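Local structure of prolyl-tRNA synthetase (Giardia lamblia ATCC 50803, 3IAL) at residues K96-E101 against I151-T156; P80-E85 against E115-R120; Y42-C47 against R164-H169. The protein probably catalyses the ATP-dependent attachment of L-proline to tRNA(Pro), releasing AMP and diphosphate, and is captured here with the prolyl-adenylate intermediate bound. All coordinates share one frame; numbering follows the deposited sequence.

Interaction 1 (K96-E101 against I151-T156); sequences KGFEAE and IFRHET
The contact lies in motif 2 of the class II synthetases, where its first strand, 143-152, runs out into the loop at Phe152-Arg153-His154-Glu155, which matches the family signature of an arginine followed, after one residue, by a glutamate. Segment 96-101, which comes off helix 92-98, packs against this exit, and Glu101 carries most of the contact. Its carbonyl oxygen accepts an almost straight hydrogen bond (173° at the proton) from His154 N at 2.8 Å, the donor lying above the carbonyl plane. The side chain, folded back at chi2 (-79°), brings OE1 to the next amide, where Glu155 N donates a more bent bond of 3.1 Å from above the carboxylate plane. One glutamate thus holds two successive loop N-H groups. Phe98 adds an aromatic contact: its CE1 lies over the centre of one face of the Arg153 guanidinium, 3.8 Å from CZ, with ring and guanidinium planes 61° apart. Arg153 NE is fixed by the carbonyl of Pro121, and the side chain reaches the prolyl-adenylate. Glu155 OE2 rests against Ala100 CB at 3.7 Å, while Ala100 O meets the edge of the His154 ring at CD2; His154 ND1 is hydrogen-bonded to Arg166 NH2. Bonds to two loop amides and an aromatic ring against Arg153 are consistent with a second shell around the motif 2 arginine of a class II adenylate site.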
loop_
_atom_site.group_PDB
_atom_site.type_symbol
_atom_site.label_atom_id
_atom_site.label_comp_id
_atom_site.label_asym_id
_atom_site.label_seq_id
_atom_site.Cartn_x
_atom_site.Cartn_y
_atom_site.Cartn_z
ATOM N N LYS B 96 -14.202 -16.967 -20.761
ATOM C CA LYS B 96 -15.673 -17.023 -20.811
ATOM C C LYS B 96 -16.295 -16.604 -19.479
ATOM O O LYS B 96 -17.386 -16.019 -19.451
ATOM C CB LYS B 96 -16.177 -18.421 -21.186
ATOM C CG LYS B 96 -15.794 -18.906 -22.581
ATOM C CD LYS B 96 -16.122 -17.905 -23.690
ATOM C CE LYS B 96 -15.678 -18.429 -25.051
ATOM N NZ LYS B 96 -14.237 -18.835 -25.064
ATOM N N GLY B 97 -15.601 -16.912 -18.383
ATOM C CA GLY B 97 -16.048 -16.520 -17.053
ATOM C C GLY B 97 -15.984 -15.021 -16.812
ATOM O O GLY B 97 -16.764 -14.488 -16.026
ATOM N N PHE B 98 -15.076 -14.334 -17.501
ATOM C CA PHE B 98 -14.787 -12.928 -17.200
ATOM C C PHE B 98 -15.000 -11.917 -18.339
ATOM O O PHE B 98 -15.065 -10.718 -18.075
ATOM C CB PHE B 98 -13.351 -12.811 -16.665
ATOM C CG PHE B 98 -13.188 -13.330 -15.256
ATOM C CD1 PHE B 98 -13.778 -12.667 -14.195
ATOM C CD2 PHE B 98 -12.450 -14.479 -14.996
ATOM C CE1 PHE B 98 -13.640 -13.138 -12.898
ATOM C CE2 PHE B 98 -12.305 -14.958 -13.699
ATOM C CZ PHE B 98 -12.904 -14.289 -12.651
ATOM N N GLU B 99 -15.132 -12.378 -19.582
ATOM C CA GLU B 99 -15.117 -11.463 -20.734
ATOM C C GLU B 99 -16.179 -10.360 -20.682
ATOM O O GLU B 99 -15.970 -9.275 -21.224
ATOM C CB GLU B 99 -15.217 -12.227 -22.064
ATOM C CG GLU B 99 -16.546 -12.915 -22.345
ATOM C CD GLU B 99 -16.609 -13.490 -23.764
ATOM O OE1 GLU B 99 -16.444 -12.717 -24.742
ATOM O OE2 GLU B 99 -16.818 -14.715 -23.898
ATOM N N ALA B 100 -17.311 -10.642 -20.044
ATOM C CA ALA B 100 -18.368 -9.653 -19.884
ATOM C C ALA B 100 -18.016 -8.635 -18.794
ATOM O O ALA B 100 -18.578 -7.538 -18.762
ATOM C CB ALA B 100 -19.688 -10.338 -19.570
ATOM N N GLU B 101 -17.086 -9.008 -17.915
ATOM C CA GLU B 101 -16.637 -8.154 -16.812
ATOM C C GLU B 101 -15.529 -7.170 -17.193
ATOM O O GLU B 101 -15.160 -6.332 -16.372
ATOM C CB GLU B 101 -16.105 -9.018 -15.651
ATOM C CG GLU B 101 -17.061 -10.091 -15.124
ATOM C CD GLU B 101 -18.129 -9.540 -14.204
ATOM O OE1 GLU B 101 -18.316 -8.304 -14.192
ATOM O OE2 GLU B 101 -18.778 -10.343 -13.495
ATOM N N ILE B 151 -8.936 -4.250 -8.882
ATOM C CA ILE B 151 -9.358 -4.944 -10.097
ATOM C C ILE B 151 -10.670 -4.312 -10.556
ATOM O O ILE B 151 -11.260 -3.500 -9.822
ATOM C CB ILE B 151 -9.534 -6.464 -9.871
ATOM C CG1 ILE B 151 -10.411 -6.745 -8.641
ATOM C CG2 ILE B 151 -8.164 -7.142 -9.729
ATOM C CD1 ILE B 151 -11.034 -8.155 -8.641
ATOM N N PHE B 152 -11.121 -4.678 -11.757
ATOM C CA PHE B 152 -12.256 -4.011 -12.408
ATOM C C PHE B 152 -13.272 -5.012 -12.974
ATOM O O PHE B 152 -12.903 -5.909 -13.724
ATOM C CB PHE B 152 -11.749 -3.090 -13.525
ATOM C CG PHE B 152 -10.815 -2.005 -13.041
ATOM C CD1 PHE B 152 -11.294 -0.728 -12.764
ATOM C CD2 PHE B 152 -9.465 -2.262 -12.863
ATOM C CE1 PHE B 152 -10.443 0.271 -12.320
ATOM C CE2 PHE B 152 -8.593 -1.259 -12.411
ATOM C CZ PHE B 152 -9.083 0.004 -12.139
ATOM N N ARG B 153 -14.544 -4.852 -12.603
ATOM C CA ARG B 153 -15.621 -5.738 -13.050
ATOM C C ARG B 153 -16.795 -4.915 -13.569
ATOM O O ARG B 153 -17.547 -4.336 -12.784
ATOM C CB ARG B 153 -16.108 -6.624 -11.897
ATOM C CG ARG B 153 -15.040 -7.439 -11.189
ATOM C CD ARG B 153 -14.809 -8.771 -11.832
ATOM N NE ARG B 153 -13.709 -9.494 -11.190
ATOM C CZ ARG B 153 -13.827 -10.454 -10.271
ATOM N NH1 ARG B 153 -15.013 -10.863 -9.835
ATOM N NH2 ARG B 153 -12.729 -11.024 -9.784
ATOM N N HIS B 154 -16.964 -4.882 -14.886
ATOM C CA HIS B 154 -17.997 -4.060 -15.522
ATOM C C HIS B 154 -19.433 -4.501 -15.253
ATOM O O HIS B 154 -20.301 -3.652 -15.056
ATOM C CB HIS B 154 -17.796 -4.006 -17.038
ATOM C CG HIS B 154 -19.005 -3.542 -17.783
ATOM N ND1 HIS B 154 -19.429 -2.231 -17.771
ATOM C CD2 HIS B 154 -19.893 -4.216 -18.552
ATOM C CE1 HIS B 154 -20.523 -2.117 -18.502
ATOM N NE2 HIS B 154 -20.822 -3.306 -18.993
ATOM N N GLU B 155 -19.697 -5.804 -15.277
ATOM C CA GLU B 155 -21.082 -6.289 -15.272
ATOM C C GLU B 155 -21.724 -6.252 -13.883
ATOM O O GLU B 155 -22.928 -6.486 -13.749
ATOM C CB GLU B 155 -21.186 -7.702 -15.869
ATOM C CG GLU B 155 -22.616 -8.080 -16.293
ATOM C CD GLU B 155 -22.686 -9.321 -17.167
ATOM O OE1 GLU B 155 -22.421 -10.433 -16.660
ATOM O OE2 GLU B 155 -23.030 -9.184 -18.360
ATOM N N THR B 156 -20.938 -5.947 -12.854
ATOM C CA THR B 156 -21.479 -5.860 -11.507
ATOM C C THR B 156 -22.689 -4.930 -11.476
ATOM O O THR B 156 -22.618 -3.767 -11.891
ATOM C CB THR B 156 -20.434 -5.391 -10.495
ATOM O OG1 THR B 156 -19.381 -6.354 -10.438
ATOM C CG2 THR B 156 -21.063 -5.250 -9.110
#

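Interaction 2 (P80-E85 against E115-R120); sequences PTVIPE and ERLALR
Arg120 starts with CG in the crowded position between backbone N and carbonyl carbon (chi1 56°) and then runs extended to NE, which lays its guanidinium across the start of segment 80-85; at the other end Glu85, CG anti to the backbone N (chi1 -174°), meets an Arg116 bent at chi3 (76°). Between these two arginines the backbones form an antiparallel ladder. Ile83 and Ala118 are its hydrogen-bonded pair, Ile83 N to Ala118 O and Ala118 N to Ile83 O both measuring 2.7 Å. Arg120 N donates a hydrogen bond to Thr81 O from nearly along the C=O axis, and Glu85 N, where a helix begins, closes the far end on Arg116 O at 3.0 Å. On the face of Val82, Pro84, Leu117 and Leu119, the Leu117 CD1 methyl sits on Val82 CB at 3.9 Å while its CD2 packs against Pro84 CA. The opposite face sets Ile83 CD1 crosswise on Arg120 CB at 3.7 Å. Thr81 CA covers the centre of one face of the Arg120 guanidinium, whose NH1 and NE are bonded to the carbonyls of Phe79 and Thr150. Thr81 OG1 bonds across the dimer interface to Glu167 of the second subunit, on which Pro80 also packs; Pro80 is probably the proline of motif 1, the class II dimer-interface motif. Arg116 NH1 makes a 2.6 Å salt bridge to Glu85 OE2, which lies in the guanidinium plane but is approached from above its own carboxylate plane. Water joins Glu85 OE1 (2.5 Å) to Arg116 N. Two carboxylates, Glu85 and Glu106, probably neutralise the Arg116 charge, and the Trp104 ring adds cation-pi stabilisation; the arginine would in turn favour ionised Glu85.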
loop_
_atom_site.group_PDB
_atom_site.type_symbol
_atom_site.label_atom_id
_atom_site.label_comp_id
_atom_site.label_asym_id
_atom_site.label_seq_id
_atom_site.Cartn_x
_atom_site.Cartn_y
_atom_site.Cartn_z
ATOM N N PRO B 80 1.225 -4.248 -13.738
ATOM C CA PRO B 80 0.412 -3.227 -14.391
ATOM C C PRO B 80 -1.078 -3.538 -14.342
ATOM O O PRO B 80 -1.472 -4.698 -14.221
ATOM C CB PRO B 80 0.885 -3.273 -15.844
ATOM C CG PRO B 80 2.247 -3.812 -15.783
ATOM C CD PRO B 80 2.227 -4.801 -14.665
ATOM N N THR B 81 -1.886 -2.492 -14.442
ATOM C CA THR B 81 -3.337 -2.607 -14.414
ATOM C C THR B 81 -3.869 -3.147 -15.731
ATOM O O THR B 81 -4.925 -3.785 -15.776
ATOM C CB THR B 81 -3.967 -1.222 -14.161
ATOM O OG1 THR B 81 -3.438 -0.686 -12.947
ATOM C CG2 THR B 81 -5.493 -1.295 -14.080
ATOM N N VAL B 82 -3.145 -2.877 -16.804
ATOM C CA VAL B 82 -3.619 -3.196 -18.147
ATOM C C VAL B 82 -3.103 -4.564 -18.585
ATOM O O VAL B 82 -1.934 -4.891 -18.371
ATOM C CB VAL B 82 -3.210 -2.103 -19.161
ATOM C CG1 VAL B 82 -4.150 -0.889 -19.041
ATOM C CG2 VAL B 82 -1.735 -1.681 -18.972
ATOM N N ILE B 83 -3.994 -5.363 -19.170
ATOM C CA ILE B 83 -3.650 -6.682 -19.678
ATOM C C ILE B 83 -3.928 -6.694 -21.173
ATOM O O ILE B 83 -5.039 -6.380 -21.585
ATOM C CB ILE B 83 -4.477 -7.806 -19.009
ATOM C CG1 ILE B 83 -4.330 -7.772 -17.486
ATOM C CG2 ILE B 83 -4.027 -9.178 -19.507
ATOM C CD1 ILE B 83 -5.103 -8.862 -16.772
ATOM N N PRO B 84 -2.925 -7.059 -21.995
ATOM C CA PRO B 84 -3.170 -7.085 -23.435
ATOM C C PRO B 84 -4.182 -8.168 -23.814
ATOM O O PRO B 84 -4.210 -9.230 -23.193
ATOM C CB PRO B 84 -1.787 -7.376 -24.028
ATOM C CG PRO B 84 -1.027 -8.028 -22.933
ATOM C CD PRO B 84 -1.569 -7.513 -21.649
ATOM N N GLU B 85 -5.016 -7.886 -24.812
ATOM C CA GLU B 85 -6.095 -8.799 -25.216
ATOM C C GLU B 85 -5.625 -10.231 -25.495
ATOM O O GLU B 85 -6.309 -11.180 -25.135
ATOM C CB GLU B 85 -6.839 -8.263 -26.445
ATOM C CG GLU B 85 -8.064 -9.100 -26.808
ATOM C CD GLU B 85 -8.986 -8.415 -27.798
ATOM O OE1 GLU B 85 -8.490 -7.824 -28.781
ATOM O OE2 GLU B 85 -10.217 -8.476 -27.594
ATOM N N GLU B 115 -2.977 -2.886 -30.067
ATOM C CA GLU B 115 -3.577 -3.977 -29.309
ATOM C C GLU B 115 -4.437 -3.407 -28.175
ATOM O O GLU B 115 -3.996 -2.530 -27.431
ATOM C CB GLU B 115 -2.501 -4.914 -28.759
ATOM C CG GLU B 115 -3.065 -6.230 -28.237
ATOM C CD GLU B 115 -2.007 -7.142 -27.663
ATOM O OE1 GLU B 115 -0.930 -6.645 -27.278
ATOM O OE2 GLU B 115 -2.256 -8.359 -27.589
ATOM N N ARG B 116 -5.664 -3.909 -28.050
ATOM C CA ARG B 116 -6.583 -3.450 -27.007
ATOM C C ARG B 116 -6.078 -3.919 -25.649
ATOM O O ARG B 116 -5.487 -4.994 -25.550
ATOM C CB ARG B 116 -7.989 -4.014 -27.202
ATOM C CG ARG B 116 -8.603 -3.818 -28.570
ATOM C CD ARG B 116 -9.797 -4.749 -28.726
ATOM N NE ARG B 116 -10.951 -4.261 -27.987
ATOM C CZ ARG B 116 -11.857 -5.016 -27.365
ATOM N NH1 ARG B 116 -11.763 -6.341 -27.336
ATOM N NH2 ARG B 116 -12.871 -4.427 -26.747
ATOM N N LEU B 117 -6.326 -3.120 -24.615
ATOM C CA LEU B 117 -5.898 -3.446 -23.254
ATOM C C LEU B 117 -7.087 -3.566 -22.330
ATOM O O LEU B 117 -7.907 -2.653 -22.244
ATOM C CB LEU B 117 -4.964 -2.365 -22.710
ATOM C CG LEU B 117 -3.676 -2.098 -23.494
ATOM C CD1 LEU B 117 -2.925 -0.965 -22.833
ATOM C CD2 LEU B 117 -2.826 -3.349 -23.572
ATOM N N ALA B 118 -7.186 -4.693 -21.634
ATOM C CA ALA B 118 -8.232 -4.876 -20.639
ATOM C C ALA B 118 -7.742 -4.374 -19.288
ATOM O O ALA B 118 -6.586 -4.583 -18.922
ATOM C CB ALA B 118 -8.633 -6.335 -20.548
ATOM N N LEU B 119 -8.611 -3.692 -18.551
ATOM C CA LEU B 119 -8.335 -3.426 -17.151
ATOM C C LEU B 119 -8.514 -4.763 -16.428
ATOM O O LEU B 119 -9.524 -5.436 -16.624
ATOM C CB LEU B 119 -9.297 -2.385 -16.588
ATOM C CG LEU B 119 -9.344 -1.019 -17.279
ATOM C CD1 LEU B 119 -10.235 -0.088 -16.474
ATOM C CD2 LEU B 119 -7.949 -0.422 -17.448
ATOM N N ARG B 120 -7.528 -5.154 -15.627
ATOM C CA ARG B 120 -7.540 -6.456 -14.955
ATOM C C ARG B 120 -8.822 -6.729 -14.149
ATOM O O ARG B 120 -9.163 -5.970 -13.254
ATOM C CB ARG B 120 -6.314 -6.608 -14.044
ATOM C CG ARG B 120 -6.161 -5.520 -13.006
ATOM C CD ARG B 120 -4.902 -5.738 -12.188
ATOM N NE ARG B 120 -4.637 -4.542 -11.403
ATOM C CZ ARG B 120 -3.436 -4.080 -11.078
ATOM N NH1 ARG B 120 -2.318 -4.701 -11.441
ATOM N NH2 ARG B 120 -3.367 -2.958 -10.386
HETATM O O HOH W 1 -6.450 -6.550 -29.477
#

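Interaction 3 (Y42-C47 against R164-H169); sequences YPVKGC and RVREIH. With PR8 (5'-O-[(R)-hydroxy{[(2S)-pyrrolidin-2-ylcarbonyl]oxy}phosphoryl]adenosine), chain H.
Backbone carbonyls of a loop meet amides and one arginine side chain in this loop-to-strand contact, which joins the turn between strands 38-39 and 49-50 to the chain as it enters strand 167-177. Gly46 O is gripped by two successive amides: Arg166 N at 2.7 Å, the donor lying above the carbonyl plane, and Glu167 N at a weak 3.4 Å. Val165 CB presses on the same oxygen. One residue earlier, Lys45 O takes a hydrogen bond of 2.9 Å from Arg166 NH1; the bend of Arg166 at chi3 (76°) curls its chain round that carbonyl, CD coming to 3.0 Å. Val44 to Cys47 form a type II beta turn, in which Gly46 has positive phi (72°) and a beta carbon would run into Arg166 CG. The strand is the second of the motif 2 hairpin of class II synthetases, whose loop borders the adenylate. Towards the ligand, Val165 frames the adenine edge with two weak bonds, its N to N1 of PR8 and N6 of PR8 to its O. Ile168 packs on the base, CG2 being 3.4 Å from C2 of PR8 and CD1 reaching C6. Tyr42, just before the turn, bonds through OH to Val82 O of the second subunit.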
loop_
_atom_site.group_PDB
_atom_site.type_symbol
_atom_site.label_atom_id
_atom_site.label_comp_id
_atom_site.label_asym_id
_atom_site.label_seq_id
_atom_site.Cartn_x
_atom_site.Cartn_y
_atom_site.Cartn_z
ATOM N N TYR B 42 -19.513 9.619 -6.406
ATOM C CA TYR B 42 -18.618 9.668 -7.553
ATOM C C TYR B 42 -19.415 9.201 -8.773
ATOM O O TYR B 42 -20.005 8.123 -8.734
ATOM C CB TYR B 42 -17.425 8.751 -7.315
ATOM C CG TYR B 42 -16.275 8.977 -8.257
ATOM C CD1 TYR B 42 -15.408 10.055 -8.076
ATOM C CD2 TYR B 42 -16.045 8.117 -9.320
ATOM C CE1 TYR B 42 -14.345 10.268 -8.934
ATOM C CE2 TYR B 42 -14.981 8.324 -10.185
ATOM C CZ TYR B 42 -14.138 9.400 -9.985
ATOM O OH TYR B 42 -13.091 9.611 -10.835
ATOM N N PRO B 43 -19.439 10.004 -9.854
ATOM C CA PRO B 43 -20.310 9.730 -11.001
ATOM C C PRO B 43 -19.864 8.591 -11.940
ATOM O O PRO B 43 -20.061 8.677 -13.142
ATOM C CB PRO B 43 -20.316 11.069 -11.746
ATOM C CG PRO B 43 -18.978 11.619 -11.476
ATOM C CD PRO B 43 -18.676 11.250 -10.050
ATOM N N VAL B 44 -19.279 7.532 -11.398
ATOM C CA VAL B 44 -19.092 6.308 -12.161
ATOM C C VAL B 44 -19.701 5.191 -11.326
ATOM O O VAL B 44 -19.234 4.922 -10.221
ATOM C CB VAL B 44 -17.605 6.047 -12.479
ATOM C CG1 VAL B 44 -17.431 4.724 -13.224
ATOM C CG2 VAL B 44 -17.041 7.197 -13.310
ATOM N N LYS B 45 -20.765 4.579 -11.851
ATOM C CA LYS B 45 -21.506 3.536 -11.141
ATOM C C LYS B 45 -20.573 2.459 -10.608
ATOM O O LYS B 45 -19.720 1.954 -11.334
ATOM C CB LYS B 45 -22.574 2.917 -12.056
ATOM C CG LYS B 45 -23.191 1.608 -11.547
ATOM C CD LYS B 45 -24.407 1.201 -12.386
ATOM C CE LYS B 45 -24.767 -0.262 -12.177
ATOM N NZ LYS B 45 -25.960 -0.659 -12.979
ATOM N N GLY B 46 -20.724 2.140 -9.329
ATOM C CA GLY B 46 -19.926 1.111 -8.673
ATOM C C GLY B 46 -18.473 1.464 -8.404
ATOM O O GLY B 46 -17.685 0.583 -8.040
ATOM N N CYS B 47 -18.100 2.729 -8.593
ATOM C CA CYS B 47 -16.755 3.192 -8.260
ATOM C C CYS B 47 -16.882 4.198 -7.128
ATOM O O CYS B 47 -17.268 5.351 -7.353
ATOM C CB CYS B 47 -16.080 3.842 -9.469
ATOM S SG CYS B 47 -15.834 2.730 -10.842
ATOM N N ARG B 164 -20.333 -5.130 -3.388
ATOM C CA ARG B 164 -20.466 -5.333 -4.833
ATOM C C ARG B 164 -20.155 -4.031 -5.551
ATOM O O ARG B 164 -21.029 -3.192 -5.702
ATOM C CB ARG B 164 -21.890 -5.768 -5.215
ATOM C CG ARG B 164 -22.192 -7.245 -5.045
ATOM C CD ARG B 164 -23.426 -7.633 -5.872
ATOM N NE ARG B 164 -24.573 -6.787 -5.528
ATOM C CZ ARG B 164 -25.538 -7.105 -4.668
ATOM N NH1 ARG B 164 -25.551 -8.286 -4.053
ATOM N NH2 ARG B 164 -26.514 -6.233 -4.428
ATOM N N VAL B 165 -18.906 -3.871 -5.984
ATOM C CA VAL B 165 -18.462 -2.650 -6.646
ATOM C C VAL B 165 -17.811 -2.986 -7.989
ATOM O O VAL B 165 -17.506 -4.140 -8.266
ATOM C CB VAL B 165 -17.500 -1.816 -5.744
ATOM C CG1 VAL B 165 -18.273 -1.170 -4.589
ATOM C CG2 VAL B 165 -16.352 -2.660 -5.216
ATOM N N ARG B 166 -17.628 -1.979 -8.829
ATOM C CA ARG B 166 -17.069 -2.191 -10.160
ATOM C C ARG B 166 -15.555 -1.967 -10.186
ATOM O O ARG B 166 -14.877 -2.530 -11.040
ATOM C CB ARG B 166 -17.789 -1.333 -11.193
ATOM C CG ARG B 166 -19.194 -1.857 -11.499
ATOM C CD ARG B 166 -19.995 -0.903 -12.353
ATOM N NE ARG B 166 -19.596 -0.923 -13.753
ATOM C CZ ARG B 166 -19.628 0.130 -14.582
ATOM N NH1 ARG B 166 -20.003 1.340 -14.171
ATOM N NH2 ARG B 166 -19.253 -0.027 -15.839
ATOM N N GLU B 167 -15.039 -1.151 -9.266
ATOM C CA GLU B 167 -13.603 -1.149 -8.955
ATOM C C GLU B 167 -13.409 -1.665 -7.537
ATOM O O GLU B 167 -13.913 -1.094 -6.585
ATOM C CB GLU B 167 -12.971 0.235 -9.116
ATOM C CG GLU B 167 -11.535 0.293 -8.615
ATOM C CD GLU B 167 -10.743 1.474 -9.156
ATOM O OE1 GLU B 167 -11.351 2.402 -9.718
ATOM O OE2 GLU B 167 -9.499 1.467 -9.016
ATOM N N ILE B 168 -12.651 -2.746 -7.416
ATOM C CA ILE B 168 -12.562 -3.495 -6.185
ATOM C C ILE B 168 -11.132 -3.492 -5.656
ATOM O O ILE B 168 -10.226 -4.007 -6.305
ATOM C CB ILE B 168 -12.992 -4.957 -6.416
ATOM C CG1 ILE B 168 -14.313 -5.027 -7.194
ATOM C CG2 ILE B 168 -13.098 -5.711 -5.072
ATOM C CD1 ILE B 168 -14.463 -6.320 -7.996
ATOM N N HIS B 169 -10.939 -2.935 -4.461
ATOM C CA HIS B 169 -9.643 -2.977 -3.799
ATOM C C HIS B 169 -9.481 -4.373 -3.210
ATOM O O HIS B 169 -10.409 -4.905 -2.581
ATOM C CB HIS B 169 -9.563 -1.892 -2.724
ATOM C CG HIS B 169 -8.184 -1.654 -2.201
ATOM N ND1 HIS B 169 -7.765 -2.116 -0.968
ATOM C CD2 HIS B 169 -7.124 -1.009 -2.745
ATOM C CE1 HIS B 169 -6.505 -1.766 -0.780
ATOM N NE2 HIS B 169 -6.091 -1.094 -1.841
HETATM C C PR8 H . -10.196 -14.951 -7.402
HETATM N N PR8 H . -8.132 -14.610 -8.611
HETATM O O PR8 H . -10.584 -13.966 -8.035
HETATM P P PR8 H . -12.379 -15.011 -6.214
HETATM N N1 PR8 H . -16.904 -6.508 -4.950
HETATM C C2 PR8 H . -16.163 -6.695 -3.864
HETATM N N3 PR8 H . -15.459 -7.813 -3.668
HETATM C C4 PR8 H . -15.472 -8.801 -4.561
HETATM C C5 PR8 H . -16.245 -8.645 -5.707
HETATM C C6 PR8 H . -16.967 -7.469 -5.893
HETATM N N6 PR8 H . -17.706 -7.300 -6.990
HETATM N N7 PR8 H . -16.101 -9.745 -6.437
HETATM C C8 PR8 H . -15.274 -10.564 -5.783
HETATM N N9 PR8 H . -14.891 -9.998 -4.630
HETATM C CA PR8 H . -8.768 -15.459 -7.589
HETATM C CB PR8 H . -7.996 -15.249 -6.297
HETATM C CD PR8 H . -6.849 -14.167 -8.076
HETATM C CG PR8 H . -7.126 -14.015 -6.575
HETATM C "C1'" PR8 H . -13.966 -10.631 -3.635
HETATM O O10 PR8 H . -10.945 -15.682 -6.533
HETATM O O1P PR8 H . -13.336 -15.106 -7.346
HETATM C "C2'" PR8 H . -14.597 -11.860 -2.937
HETATM O "O2'" PR8 H . -14.248 -11.865 -1.544
HETATM O O2P PR8 H . -12.935 -15.810 -4.937
HETATM C "C3'" PR8 H . -13.880 -13.020 -3.587
HETATM O "O3'" PR8 H . -13.892 -14.159 -2.723
HETATM C "C4'" PR8 H . -12.495 -12.400 -3.627
HETATM O "O4'" PR8 H . -12.768 -11.149 -4.297
HETATM C "C5'" PR8 H . -11.570 -13.302 -4.414
HETATM O "O5'" PR8 H . -12.083 -13.511 -5.716
#

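Overall arrangement
From the N terminus the chain first supplies 42-47, and only 164-169 completes interaction 3, closing a long loop within which the other two contacts nest. Inside it come 80-85, then 96-101; 115-120 closes interaction 2 and 151-156 closes interaction 1, so these two loops cross. The end of strand 143-152 and the residue after it link interaction 1 to both others: Phe152 N lies 2.8 Å from Arg120 O, probably a hydrogen bond, and Arg153 N pairs likewise with Arg166 O. Interaction 2 pairs strands of the small three-stranded sheet, interaction 1 ties helix 92-98 to the motif 2 loop, and interaction 3 ties the 38-39/49-50 loop to the second motif 2 strand. All three touch the second subunit.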